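Local atomic coordinates of alpha-L-arabinofuranosidase B (Aspergillus kawachii, PDB entry 6SXT), a protein that hydrolyses terminal non-reducing alpha-L-arabinofuranosides in arabinoxylan, arabinan and arabinogalactan with retention of configuration, and carries a separate arabinose-binding domain. Residues L33-R38 with I72-D77; N103-I108 with P126-R131; T113-K118 with A314-V319; S321-P326 with S383-F388; S373-T378 with E389-P394. One frame throughout, in Å; residues are numbered along the deposited sequence.

Contact 1. Residues L33-R38 with I72-D77; sequences LYQLQR and ITIIYD. With EDO (1,2-ethanediol), chain B.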
# COMPACT_ATOMS: atom_id res chain seq x y z
N LEU A 33 13.90 11.74 -1.04
CA LEU A 33 13.10 10.81 -0.21
C LEU A 33 12.76 9.56 -1.01
O LEU A 33 12.81 8.44 -0.44
CB LEU A 33 11.81 11.49 0.21
CG LEU A 33 11.94 12.69 1.13
CD1 LEU A 33 10.62 13.43 1.23
CD2 LEU A 33 12.42 12.26 2.47
N TYR A 34 12.42 9.73 -2.28
CA TYR A 34 12.01 8.60 -3.15
C TYR A 34 12.18 8.97 -4.62
O TYR A 34 12.33 10.15 -4.94
CB TYR A 34 10.58 8.14 -2.82
CG TYR A 34 9.47 9.12 -3.06
CD1 TYR A 34 9.16 10.08 -2.13
CD2 TYR A 34 8.67 9.05 -4.19
CE1 TYR A 34 8.08 10.93 -2.29
CE2 TYR A 34 7.59 9.93 -4.40
CZ TYR A 34 7.26 10.83 -3.41
OH TYR A 34 6.23 11.71 -3.56
N GLN A 35 12.16 7.93 -5.43
CA GLN A 35 12.19 8.04 -6.90
C GLN A 35 10.85 7.61 -7.49
O GLN A 35 10.27 6.62 -7.02
CB GLN A 35 13.36 7.26 -7.41
CG GLN A 35 13.56 7.46 -8.92
CD GLN A 35 14.58 6.50 -9.48
OE1 GLN A 35 14.32 5.33 -9.62
NE2 GLN A 35 15.75 7.03 -9.83
N LEU A 36 10.44 8.34 -8.50
CA LEU A 36 9.26 8.06 -9.32
C LEU A 36 9.70 7.59 -10.70
O LEU A 36 10.70 8.12 -11.21
CB LEU A 36 8.45 9.32 -9.51
CG LEU A 36 7.76 9.87 -8.27
CD1 LEU A 36 7.36 11.32 -8.50
CD2 LEU A 36 6.55 9.00 -7.91
N GLN A 37 8.87 6.76 -11.32
CA GLN A 37 8.99 6.42 -12.76
C GLN A 37 7.62 6.61 -13.37
O GLN A 37 6.66 6.09 -12.78
CB GLN A 37 9.49 5.01 -12.98
CG GLN A 37 9.68 4.68 -14.46
CD GLN A 37 10.23 3.28 -14.63
OE1 GLN A 37 10.08 2.40 -13.77
NE2 GLN A 37 11.01 3.07 -15.70
N ARG A 38 7.53 7.35 -14.45
CA ARG A 38 6.23 7.61 -15.10
C ARG A 38 6.07 6.75 -16.34
O ARG A 38 7.04 6.47 -17.05
CB ARG A 38 6.03 9.09 -15.39
CG ARG A 38 6.96 9.68 -16.45
CD ARG A 38 6.74 11.16 -16.54
NE ARG A 38 7.68 11.73 -17.47
CZ ARG A 38 7.87 13.02 -17.66
NH1 ARG A 38 7.26 13.91 -16.90
NH2 ARG A 38 8.78 13.40 -18.55
N ILE A 72 6.47 4.21 -7.61
CA ILE A 72 7.59 4.50 -6.69
C ILE A 72 8.65 3.43 -6.91
O ILE A 72 8.44 2.28 -6.57
CB ILE A 72 7.11 4.59 -5.24
CG1 ILE A 72 6.16 5.76 -5.08
CG2 ILE A 72 8.30 4.72 -4.31
CD1 ILE A 72 5.36 5.71 -3.77
N THR A 73 9.76 3.80 -7.54
CA THR A 73 10.84 2.83 -7.86
C THR A 73 11.78 2.64 -6.68
O THR A 73 12.31 1.53 -6.51
CB THR A 73 11.61 3.28 -9.10
OG1 THR A 73 11.90 4.66 -8.92
CG2 THR A 73 10.84 3.04 -10.37
N ILE A 74 12.06 3.69 -5.91
CA ILE A 74 13.06 3.61 -4.83
C ILE A 74 12.52 4.40 -3.65
O ILE A 74 12.04 5.52 -3.85
CB ILE A 74 14.44 4.15 -5.24
CG1 ILE A 74 14.91 3.57 -6.58
CG2 ILE A 74 15.47 3.92 -4.11
CD1 ILE A 74 16.23 4.20 -7.03
N ILE A 75 12.64 3.83 -2.47
CA ILE A 75 12.47 4.59 -1.21
C ILE A 75 13.88 4.71 -0.64
O ILE A 75 14.49 3.73 -0.25
CB ILE A 75 11.50 3.89 -0.24
CG1 ILE A 75 10.14 3.58 -0.91
CG2 ILE A 75 11.30 4.76 0.95
CD1 ILE A 75 9.37 2.48 -0.23
N TYR A 76 14.41 5.92 -0.65
CA TYR A 76 15.83 6.11 -0.28
C TYR A 76 16.02 5.99 1.23
O TYR A 76 15.13 6.32 2.04
CB TYR A 76 16.33 7.47 -0.80
CG TYR A 76 16.43 7.56 -2.30
CD1 TYR A 76 17.36 6.80 -2.99
CD2 TYR A 76 15.58 8.37 -3.03
CE1 TYR A 76 17.44 6.89 -4.37
CE2 TYR A 76 15.64 8.44 -4.42
CZ TYR A 76 16.59 7.70 -5.09
OH TYR A 76 16.71 7.78 -6.47
N ASP A 77 17.18 5.49 1.62
CA ASP A 77 17.62 5.47 3.03
C ASP A 77 18.16 6.85 3.36
O ASP A 77 19.23 7.23 2.81
CB ASP A 77 18.65 4.36 3.19
CG ASP A 77 19.35 4.43 4.52
OD1 ASP A 77 18.79 5.03 5.48
OD2 ASP A 77 20.45 3.86 4.59
C1 EDO B . 14.63 1.86 -11.60
O1 EDO B . 15.22 2.78 -10.65
C2 EDO B . 14.48 2.31 -13.02
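Two hydroxyls grip Gln35 OE1. From the facing strand, Thr73 OG1 donates to Gln35 OE1 over 2.6 Å, in the amide plane and on a lone pair, with a C=O...O angle of 115°. The second donor, O1 of a 1,2-ethanediol that probably comes from the crystallisation liquor, lies 2.9 Å from the same OE1. Gln35 CG stands anti to the backbone N (chi1 -173°), and the extended chain beyond it crosses Thr73, Ile74 and Tyr76 obliquely, with its amide nearly perpendicular to the tyrosine ring. Ile74 CD1 rests 3.4 Å from Gln35 OE1, and Thr73 CG2 meets Gln37 CB at 3.5 Å.

The backbones run antiparallel, their short axes inclined at 168°. Gln35 N donates to Ile74 O over 2.9 Å, Thr73 N to Gln35 O and Tyr76 N to Leu33 O. Gln35 pairs with Ile74, yet Leu36 already pairs with Ile72; this one-residue shift is a beta bulge, and at it Thr73 points its CB toward the partner strand. On the other face, Ile72 CG1 sits 4.2 Å from Tyr34 CD2 and 4.3 Å from Leu36 CD2, while Tyr34 OH bonds Gln61. Val122 of strand 117-124 packs on Ile72 and Ile75 there. A classic bulge, Leu33 and Tyr34 opposite Ile47, marks the other side of strand 34-38. This bulged antiparallel pairing is part of the four-stranded sheet 44-47, 34-38, 70-75, 105-106 in the concanavalin-clan catalytic domain.

Contact 2. Residues N103-I108 with P126-R131; sequences NLASAI and PGTGYR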
# COMPACT_ATOMS: atom_id res chain seq x y z
N ASN A 103 5.76 -6.43 -7.80
CA ASN A 103 5.29 -5.16 -8.37
C ASN A 103 5.86 -3.98 -7.54
O ASN A 103 6.00 -4.08 -6.29
CB ASN A 103 3.79 -5.04 -8.32
CG ASN A 103 3.04 -6.05 -9.16
OD1 ASN A 103 1.98 -6.49 -8.74
ND2 ASN A 103 3.53 -6.36 -10.36
N LEU A 104 6.08 -2.89 -8.25
CA LEU A 104 6.23 -1.55 -7.62
C LEU A 104 4.86 -1.01 -7.23
O LEU A 104 3.83 -1.26 -7.89
CB LEU A 104 6.94 -0.61 -8.58
CG LEU A 104 8.38 -0.99 -8.91
CD1 LEU A 104 8.87 -0.10 -10.01
CD2 LEU A 104 9.26 -0.90 -7.71
N ALA A 105 4.85 -0.16 -6.21
CA ALA A 105 3.63 0.55 -5.80
C ALA A 105 3.32 1.71 -6.70
O ALA A 105 4.23 2.43 -7.15
CB ALA A 105 3.75 1.01 -4.36
N SER A 106 2.03 2.00 -6.84
CA SER A 106 1.56 3.27 -7.36
C SER A 106 2.14 4.40 -6.50
O SER A 106 2.30 4.22 -5.31
CB SER A 106 0.04 3.31 -7.26
OG SER A 106 -0.46 4.58 -7.60
N ALA A 107 2.32 5.56 -7.11
CA ALA A 107 2.68 6.75 -6.32
C ALA A 107 1.47 7.44 -5.71
O ALA A 107 1.67 8.29 -4.84
CB ALA A 107 3.38 7.70 -7.22
N ILE A 108 0.23 7.03 -5.99
CA ILE A 108 -0.96 7.85 -5.64
C ILE A 108 -2.02 7.06 -4.87
O ILE A 108 -3.13 7.58 -4.72
CB ILE A 108 -1.58 8.54 -6.87
CG1 ILE A 108 -2.05 7.57 -7.96
CG2 ILE A 108 -0.59 9.54 -7.42
CD1 ILE A 108 -2.90 8.16 -9.03
N PRO A 126 -1.55 -6.80 -3.09
CA PRO A 126 -0.93 -8.11 -3.11
C PRO A 126 -0.04 -8.27 -4.34
O PRO A 126 -0.48 -8.00 -5.50
CB PRO A 126 -2.15 -9.06 -3.17
CG PRO A 126 -3.19 -8.27 -2.42
CD PRO A 126 -3.02 -6.86 -2.96
N GLY A 127 1.20 -8.69 -4.09
CA GLY A 127 2.19 -8.85 -5.15
C GLY A 127 3.21 -7.73 -5.19
O GLY A 127 4.21 -7.84 -5.91
N THR A 128 2.99 -6.68 -4.41
CA THR A 128 3.90 -5.52 -4.32
C THR A 128 4.94 -5.77 -3.24
O THR A 128 4.62 -6.29 -2.17
CB THR A 128 3.06 -4.27 -4.04
OG1 THR A 128 2.05 -4.16 -5.04
CG2 THR A 128 3.88 -3.00 -4.06
N GLY A 129 6.18 -5.34 -3.48
CA GLY A 129 7.26 -5.54 -2.51
C GLY A 129 8.49 -4.76 -2.82
O GLY A 129 8.84 -4.61 -3.98
N TYR A 130 9.20 -4.36 -1.76
CA TYR A 130 10.51 -3.72 -1.82
C TYR A 130 11.50 -4.45 -0.92
O TYR A 130 11.12 -5.10 0.07
CB TYR A 130 10.43 -2.25 -1.38
CG TYR A 130 9.57 -1.38 -2.26
CD1 TYR A 130 8.21 -1.29 -2.08
CD2 TYR A 130 10.11 -0.64 -3.30
CE1 TYR A 130 7.40 -0.55 -2.91
CE2 TYR A 130 9.33 0.16 -4.15
CZ TYR A 130 7.96 0.19 -3.94
OH TYR A 130 7.15 0.93 -4.76
N ARG A 131 12.78 -4.29 -1.23
CA ARG A 131 13.84 -5.03 -0.50
C ARG A 131 15.18 -4.39 -0.68
O ARG A 131 15.40 -3.69 -1.71
CB ARG A 131 13.87 -6.48 -1.01
CG ARG A 131 14.63 -7.46 -0.17
CD ARG A 131 14.27 -8.92 -0.53
NE ARG A 131 14.69 -9.77 0.53
CZ ARG A 131 13.99 -10.75 1.05
NH1 ARG A 131 12.83 -11.10 0.52
NH2 ARG A 131 14.44 -11.38 2.11
O HOH W 1 0.21 -5.74 -6.64
O HOH W 2 1.41 -2.24 -6.95
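Asn103 bonds the residues on either side of Thr128, its N donating to Gly127 O at 2.8 Å and its O accepting from Gly129 N at 3.1 Å, which makes Asn103 and Thr128 a single bridge. A third bond is mixed: Ala105 N donates to Tyr130 OH over 2.9 Å with an N-H...O angle of 161°, and that hydroxyl also bonds Ile72 O. The bridge, with no strand pairing beyond it, joins the residues leading into the short, weakly bonded strand 105-106 to those leading into strand 130-132 of another sheet in the catalytic domain, where Pro126 touches Tyr440 of the arabinose-binding region. Gly127 has phi 104°, where a CB would press on the carbonyl O of Pro126.

Water-mediated contacts centre on Thr128 OG1, which also bonds Ser125 O. Water 2 donates to Thr128 OG1 and Leu104 O, each at 2.8 Å. Water 1 lies among Thr128 OG1, Asn103 OD1 and Pro126 O, more acceptors than it can serve; Asn103 ND2 bonds Asp97 OD2.

Among apolar contacts, Leu104 CD2 reaches Tyr130 CE2 at 3.7 Å, the side chains crossing at about a right angle. Separately, Thr128 CG2 lies 3.3 Å from Asn103 O and also near Ala105.

Contact 3. Residues T113-K118 with A314-V319; sequences TLNGQK and AAKYVV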
# COMPACT_ATOMS: atom_id res chain seq x y z
N THR A 113 -2.38 14.23 4.33
CA THR A 113 -1.77 15.51 4.64
C THR A 113 -0.96 15.34 5.91
O THR A 113 -1.37 14.55 6.80
CB THR A 113 -2.73 16.70 4.72
OG1 THR A 113 -3.74 16.41 5.70
CG2 THR A 113 -3.34 17.04 3.38
N LEU A 114 0.15 16.04 5.99
CA LEU A 114 0.96 16.18 7.22
C LEU A 114 0.87 17.65 7.63
O LEU A 114 1.33 18.51 6.83
CB LEU A 114 2.41 15.75 6.98
CG LEU A 114 2.70 14.26 7.15
CD1 LEU A 114 2.01 13.43 6.09
CD2 LEU A 114 4.20 14.03 7.06
N ASN A 115 0.18 17.90 8.73
CA ASN A 115 -0.13 19.29 9.20
C ASN A 115 -0.65 20.15 8.03
O ASN A 115 -0.20 21.33 7.87
CB ASN A 115 1.09 19.92 9.80
CG ASN A 115 0.78 21.07 10.77
OD1 ASN A 115 -0.38 21.34 11.11
ND2 ASN A 115 1.84 21.74 11.15
N GLY A 116 -1.54 19.59 7.25
CA GLY A 116 -2.25 20.27 6.15
C GLY A 116 -1.56 20.28 4.80
O GLY A 116 -2.21 20.78 3.85
N GLN A 117 -0.35 19.76 4.67
CA GLN A 117 0.41 19.73 3.42
C GLN A 117 0.28 18.32 2.84
O GLN A 117 0.54 17.33 3.55
CB GLN A 117 1.85 20.15 3.73
CG GLN A 117 2.70 20.29 2.51
CD GLN A 117 4.06 20.94 2.77
OE1 GLN A 117 4.96 20.62 2.00
NE2 GLN A 117 4.16 21.82 3.77
N LYS A 118 -0.08 18.22 1.57
CA LYS A 118 -0.26 16.92 0.91
C LYS A 118 1.06 16.16 0.81
O LYS A 118 2.15 16.73 0.62
CB LYS A 118 -0.89 17.08 -0.48
CG LYS A 118 -1.57 15.81 -0.97
CD LYS A 118 -2.33 15.99 -2.26
CE LYS A 118 -2.95 14.71 -2.68
NZ LYS A 118 -3.75 14.94 -3.88
N ALA A 314 2.98 15.04 16.26
CA ALA A 314 3.13 16.47 15.86
C ALA A 314 3.22 16.61 14.35
O ALA A 314 2.98 17.74 13.84
CB ALA A 314 4.33 17.08 16.54
N ALA A 315 3.58 15.58 13.61
CA ALA A 315 3.55 15.61 12.13
C ALA A 315 2.11 15.71 11.62
O ALA A 315 1.93 16.10 10.44
CB ALA A 315 4.27 14.45 11.53
N LYS A 316 1.11 15.33 12.40
CA LYS A 316 -0.32 15.52 12.11
C LYS A 316 -0.74 14.86 10.79
O LYS A 316 -1.22 15.51 9.85
CB LYS A 316 -0.72 16.99 12.14
CG LYS A 316 -0.66 17.56 13.55
CD LYS A 316 -0.87 19.06 13.61
CE LYS A 316 -0.93 19.51 15.07
NZ LYS A 316 -1.07 20.98 15.15
N TYR A 317 -0.65 13.54 10.77
CA TYR A 317 -1.19 12.71 9.67
C TYR A 317 -2.71 12.78 9.66
O TYR A 317 -3.36 12.55 10.71
CB TYR A 317 -0.78 11.24 9.84
CG TYR A 317 0.57 10.85 9.31
CD1 TYR A 317 1.70 10.92 10.08
CD2 TYR A 317 0.72 10.42 8.01
CE1 TYR A 317 2.96 10.58 9.58
CE2 TYR A 317 1.96 10.11 7.49
CZ TYR A 317 3.09 10.14 8.29
OH TYR A 317 4.30 9.81 7.75
N VAL A 318 -3.25 13.06 8.51
CA VAL A 318 -4.69 13.07 8.21
C VAL A 318 -4.88 12.42 6.84
O VAL A 318 -4.07 12.61 5.93
CB VAL A 318 -5.28 14.49 8.27
CG1 VAL A 318 -6.77 14.47 7.90
CG2 VAL A 318 -5.02 15.12 9.62
N VAL A 319 -5.98 11.70 6.68
CA VAL A 319 -6.36 11.11 5.38
C VAL A 319 -6.43 12.22 4.33
O VAL A 319 -6.98 13.30 4.61
CB VAL A 319 -7.67 10.33 5.53
CG1 VAL A 319 -8.30 10.04 4.20
CG2 VAL A 319 -7.41 9.03 6.29
O HOH W 3 -2.75 17.09 8.11
O HOH W 4 -6.23 15.94 4.68
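Leu114 lies beside Tyr317, both side chains pointing the same way from paired strands. At the root of the leucine, CB meets Ala315 O at 3.5 Å, and CG stays close to the same oxygen. Beyond CG the branches part. With chi2 at 67°, CD1 is placed over one face of the Tyr317 ring, 4.0 Å from the centroid and 26° off the normal, a CH-pi contact displaced toward the rim; its nearest ring atom is Tyr317 CE2 at 3.6 Å. CD2 turns instead to Ala315 CB, a looser contact of 4.5 Å. The ring is fixed at its far end, where Tyr317 OH bonds Glu292 and Thr22.

Thr113 and Val318 form the hydrogen-bonded pair, Thr113 N to Val318 O at 2.8 Å and Val318 N to Thr113 O at 2.9 Å. Next along, Asn115 N donates to Lys316 O over 3.0 Å from above the carbonyl plane (43° out of it). Lys316 O also takes a bond from water 3, which accepts from Gly116 N and is bound to Thr113 OG1.

Lys316, with positive phi, turns the chain out of helix 302-315 and into strand 317-319. That strand extends a beta hairpin with a two-residue loop, strands 111-114 and 117-124 closed by a type I' turn from Leu114 to Gln117, at the margin of the large antiparallel sheet of the catalytic domain.

Contact 4. Residues S321-P326 with S383-F388; sequences SLVSGP and SQCFSF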
# COMPACT_ATOMS: atom_id res chain seq x y z
N SER A 321 -7.22 13.38 0.06
CA SER A 321 -8.26 13.09 -0.97
C SER A 321 -7.76 12.04 -1.96
O SER A 321 -6.69 12.22 -2.57
CB SER A 321 -8.64 14.35 -1.68
OG SER A 321 -9.57 14.03 -2.72
N LEU A 322 -8.57 11.02 -2.19
CA LEU A 322 -8.32 10.00 -3.22
C LEU A 322 -8.95 10.38 -4.58
O LEU A 322 -8.73 9.63 -5.53
CB LEU A 322 -8.97 8.69 -2.75
CG LEU A 322 -8.12 7.92 -1.75
CD1 LEU A 322 -8.95 6.98 -0.93
CD2 LEU A 322 -6.97 7.17 -2.42
N VAL A 323 -9.69 11.47 -4.67
CA VAL A 323 -10.55 11.74 -5.84
C VAL A 323 -10.15 13.05 -6.49
O VAL A 323 -9.77 14.01 -5.79
CB VAL A 323 -12.02 11.76 -5.39
CG1 VAL A 323 -12.95 12.10 -6.54
CG2 VAL A 323 -12.37 10.42 -4.80
N SER A 324 -10.17 13.06 -7.80
CA SER A 324 -10.06 14.30 -8.58
C SER A 324 -10.96 14.21 -9.81
O SER A 324 -11.46 13.11 -10.12
CB SER A 324 -8.62 14.57 -8.98
OG SER A 324 -8.14 13.65 -9.93
N GLY A 325 -11.05 15.32 -10.54
CA GLY A 325 -11.86 15.35 -11.76
C GLY A 325 -13.35 15.49 -11.44
O GLY A 325 -13.76 15.75 -10.31
N PRO A 326 -14.19 15.37 -12.48
CA PRO A 326 -15.63 15.55 -12.30
C PRO A 326 -16.29 14.69 -11.23
O PRO A 326 -17.20 15.11 -10.52
CB PRO A 326 -16.18 15.20 -13.68
CG PRO A 326 -15.10 14.55 -14.45
CD PRO A 326 -13.80 15.05 -13.84
N SER A 383 -15.26 5.26 1.65
CA SER A 383 -16.42 6.17 1.49
C SER A 383 -16.09 7.43 0.67
O SER A 383 -17.02 8.14 0.33
CB SER A 383 -16.98 6.54 2.85
OG SER A 383 -16.02 7.31 3.50
N GLN A 384 -14.82 7.73 0.33
CA GLN A 384 -14.48 8.84 -0.59
C GLN A 384 -14.66 8.41 -2.05
O GLN A 384 -14.84 9.23 -2.89
CB GLN A 384 -12.98 9.22 -0.57
CG GLN A 384 -12.41 9.70 0.71
CD GLN A 384 -11.06 10.32 0.37
OE1 GLN A 384 -10.94 11.09 -0.59
NE2 GLN A 384 -10.10 9.88 1.15
N CYS A 385 -14.58 7.12 -2.30
CA CYS A 385 -14.57 6.53 -3.63
C CYS A 385 -15.99 6.01 -3.91
O CYS A 385 -16.95 6.42 -3.21
CB CYS A 385 -13.49 5.50 -3.75
SG CYS A 385 -11.86 6.31 -3.47
N PHE A 386 -16.13 5.27 -5.00
CA PHE A 386 -17.46 4.89 -5.53
C PHE A 386 -17.45 3.43 -5.94
O PHE A 386 -16.41 2.77 -6.24
CB PHE A 386 -17.90 5.82 -6.66
CG PHE A 386 -18.05 7.25 -6.23
CD1 PHE A 386 -19.18 7.67 -5.57
CD2 PHE A 386 -16.99 8.14 -6.34
CE1 PHE A 386 -19.31 8.98 -5.13
CE2 PHE A 386 -17.11 9.43 -5.90
CZ PHE A 386 -18.26 9.86 -5.28
N SER A 387 -18.70 2.91 -6.02
CA SER A 387 -18.97 1.59 -6.61
C SER A 387 -20.10 1.76 -7.64
O SER A 387 -20.90 2.70 -7.47
CB SER A 387 -19.30 0.58 -5.54
OG SER A 387 -18.21 0.40 -4.60
N PHE A 388 -20.08 0.94 -8.68
CA PHE A 388 -20.97 1.10 -9.85
C PHE A 388 -21.92 -0.09 -9.92
O PHE A 388 -21.48 -1.21 -10.08
CB PHE A 388 -20.12 1.23 -11.11
CG PHE A 388 -19.30 2.50 -11.08
CD1 PHE A 388 -19.81 3.67 -11.58
CD2 PHE A 388 -18.08 2.53 -10.43
CE1 PHE A 388 -19.10 4.86 -11.49
CE2 PHE A 388 -17.37 3.73 -10.36
CZ PHE A 388 -17.88 4.87 -10.88
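Gln384 reaches across to Leu322 with its amide. Its OE1 accepts from Leu322 N at 2.9 Å, and the bond is nearly straight at hydrogen, 170°, although the donor is tilted 32° from the amide plane. The side chain has CG anti to its carbonyl carbon (chi1 -61°) and then runs extended, crossing the Leu322 side chain at about a right angle. Gln384 NE2 lies 3.7 Å from Leu322 CD1, while the same NE2 donates to Gly320 O, so both ends of the amide hold the incoming loop and its rotation is fixed. The backbone carbonyl of this residue is touched too, Gln384 O lying 3.3 Å from Val323 CG2.

Cys385 follows with a purely apolar contact. Its SG, disulfide-bonded to Cys423, packs 3.8 Å from Leu322 CB and 3.9 Å from Leu322 CD1, with Val323 CG2 more distant. On the facing side the loop braces itself: Ser321 OG donates to Val323 O over 3.1 Å, in the carbonyl plane and on a lone pair.

At Phe386 the chain enters strand 386-390 and leaves the loop. The closest CA pair, Leu322 CA and Gln384 CA, is 6.8 Å apart, so this is side-chain contact without sheet pairing. Loop 321-326, after strand 317-319 and at the start of the arabinose-binding region, instead runs beside strand 422-426, bonding Pro424 through the Ser324 backbone, while strand 386-390 pairs with strand 374-378.

Contact 5. Residues S373-T378 with E389-P394; sequences SWTVVT and ESVDTP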
# COMPACT_ATOMS: atom_id res chain seq x y z
N SER A 373 -26.16 1.48 -18.25
CA SER A 373 -26.52 2.47 -17.23
C SER A 373 -26.08 1.96 -15.87
O SER A 373 -26.24 0.75 -15.57
CB SER A 373 -28.01 2.82 -17.27
OG SER A 373 -28.29 3.34 -18.55
N TRP A 374 -25.54 2.85 -15.03
CA TRP A 374 -24.86 2.48 -13.77
C TRP A 374 -25.29 3.43 -12.66
O TRP A 374 -25.19 4.66 -12.83
CB TRP A 374 -23.35 2.51 -13.99
CG TRP A 374 -22.90 1.59 -15.09
CD1 TRP A 374 -22.70 1.91 -16.40
CD2 TRP A 374 -22.78 0.18 -15.00
NE1 TRP A 374 -22.34 0.80 -17.11
CE2 TRP A 374 -22.41 -0.28 -16.28
CE3 TRP A 374 -22.88 -0.74 -13.95
CZ2 TRP A 374 -22.13 -1.62 -16.53
CZ3 TRP A 374 -22.64 -2.06 -14.21
CH2 TRP A 374 -22.27 -2.49 -15.49
N THR A 375 -25.78 2.91 -11.57
CA THR A 375 -26.09 3.67 -10.36
C THR A 375 -24.78 3.80 -9.56
O THR A 375 -24.19 2.80 -9.20
CB THR A 375 -27.17 3.01 -9.51
OG1 THR A 375 -28.30 2.74 -10.38
CG2 THR A 375 -27.55 3.91 -8.36
N VAL A 376 -24.41 5.03 -9.31
CA VAL A 376 -23.15 5.29 -8.55
C VAL A 376 -23.51 5.29 -7.08
O VAL A 376 -24.50 5.94 -6.66
CB VAL A 376 -22.50 6.61 -9.01
CG1 VAL A 376 -21.11 6.73 -8.35
CG2 VAL A 376 -22.34 6.67 -10.50
N VAL A 377 -22.78 4.53 -6.28
CA VAL A 377 -23.05 4.49 -4.84
C VAL A 377 -21.73 4.75 -4.10
O VAL A 377 -20.64 4.54 -4.65
CB VAL A 377 -23.68 3.18 -4.42
CG1 VAL A 377 -24.91 2.83 -5.27
CG2 VAL A 377 -22.75 2.04 -4.42
N THR A 378 -21.88 5.11 -2.85
CA THR A 378 -20.71 5.26 -1.96
C THR A 378 -19.85 4.01 -2.07
O THR A 378 -20.32 2.85 -1.98
CB THR A 378 -21.15 5.53 -0.52
OG1 THR A 378 -22.00 6.66 -0.60
CG2 THR A 378 -19.96 5.80 0.38
N GLU A 389 -23.17 0.19 -9.60
CA GLU A 389 -24.24 -0.84 -9.49
C GLU A 389 -25.00 -0.90 -10.82
O GLU A 389 -25.35 0.12 -11.37
CB GLU A 389 -25.19 -0.46 -8.37
CG GLU A 389 -26.24 -1.54 -8.11
CD GLU A 389 -27.24 -1.10 -7.09
OE1 GLU A 389 -27.23 0.09 -6.75
OE2 GLU A 389 -27.89 -1.96 -6.52
N SER A 390 -25.21 -2.10 -11.33
CA SER A 390 -25.98 -2.36 -12.56
C SER A 390 -27.43 -1.87 -12.39
O SER A 390 -28.05 -2.07 -11.33
CB SER A 390 -25.93 -3.81 -12.90
OG SER A 390 -26.83 -4.09 -13.99
N VAL A 391 -27.93 -1.20 -13.43
CA VAL A 391 -29.34 -0.77 -13.46
C VAL A 391 -30.23 -2.02 -13.71
O VAL A 391 -31.23 -2.14 -13.02
CB VAL A 391 -29.56 0.34 -14.48
CG1 VAL A 391 -31.04 0.47 -14.92
CG2 VAL A 391 -29.06 1.64 -13.88
N ASP A 392 -29.85 -2.89 -14.62
CA ASP A 392 -30.71 -4.07 -14.96
C ASP A 392 -30.58 -5.13 -13.87
O ASP A 392 -31.54 -5.90 -13.69
CB ASP A 392 -30.32 -4.71 -16.27
CG ASP A 392 -28.86 -5.10 -16.33
OD1 ASP A 392 -28.04 -4.15 -16.55
OD2 ASP A 392 -28.56 -6.32 -16.26
N THR A 393 -29.46 -5.14 -13.12
CA THR A 393 -29.17 -6.16 -12.08
C THR A 393 -28.83 -5.48 -10.75
O THR A 393 -27.66 -5.42 -10.37
CB THR A 393 -28.13 -7.17 -12.56
OG1 THR A 393 -28.40 -7.68 -13.86
CG2 THR A 393 -28.01 -8.32 -11.62
N PRO A 394 -29.81 -4.94 -10.03
CA PRO A 394 -29.57 -4.27 -8.77
C PRO A 394 -28.92 -5.26 -7.80
O PRO A 394 -29.14 -6.48 -7.87
CB PRO A 394 -30.90 -3.83 -8.22
CG PRO A 394 -31.88 -4.03 -9.37
CD PRO A 394 -31.24 -4.89 -10.42
O HOH W 5 -26.04 -2.14 -15.92
O HOH W 6 -28.99 0.11 -9.91
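Thr375 and Glu389 form the hydrogen-bonded pair of an antiparallel beta hairpin, strands 374-378 and 386-390, in the beta-trefoil arabinose-binding domain. Both bonds of the pair are short: Thr375 N to Glu389 O at 2.8 Å and Glu389 N to Thr375 O at 2.8 Å. Pairing fades where the second strand ends, for the bond from Val391 N to Ser373 O is weak at 3.4 Å.

Side chains of the pair lie side by side. Glu389 CG is anti to the backbone N (chi1 -175°), and the extended chain carries OE1 to 3.9 Å from Val377 CG1, while OE2 accepts from Gly395 N. On the Trp374 face, Trp374 CZ3 stands 3.7 Å from Ser390 CA. Val391 points its CB toward the first segment, its CG2 3.4 Å from Ser373 O.

A second layer positions these groups. Trp374 NE1 bonds Ile348 O and helps hold the indole in place; Ser373 OG bonds Lys369 O and Ala482 N. Water 6 joins Thr375 OG1 to Ser390 O. Water 5 lies between Ser373 O and Ser390 OG, with more acceptors in reach than it has protons, above one face of the indole toward its rim.

Farther out the chain turns through an ST motif, Thr393 N donating to Ser390 OG over 3.0 Å with an N-H...O angle of 142°. Beside it Thr393 OG1 donates to Asp392 OD2 at 2.8 Å, approaching from above the carboxylate plane, 55° out of it.

Overall arrangement
Contacts 1, 2 and 3 lie in the catalytic domain, contacts 4 and 5 in the arabinose-binding region. Contacts 1 and 2, centres 11 Å apart, share a sheet in which strands 70-75 and 105-106 are neighbours; Ile72 touches Ala105 and Tyr130 directly. Contact 3 crosses contact 2 in chain order, since strand 111-114 follows strand 105-106 and strand 130-132 follows strand 117-124. From strand 317-319 the chain passes straight into contact 4; this continuity and the packing of Val319 on Gln384 probably help join the two domains. Contacts 4 and 5 share strand 386-390, with centres 16 Å apart. Contacts 1 and 5, centres 39 Å apart, lie on opposite sides of the molecule's centre.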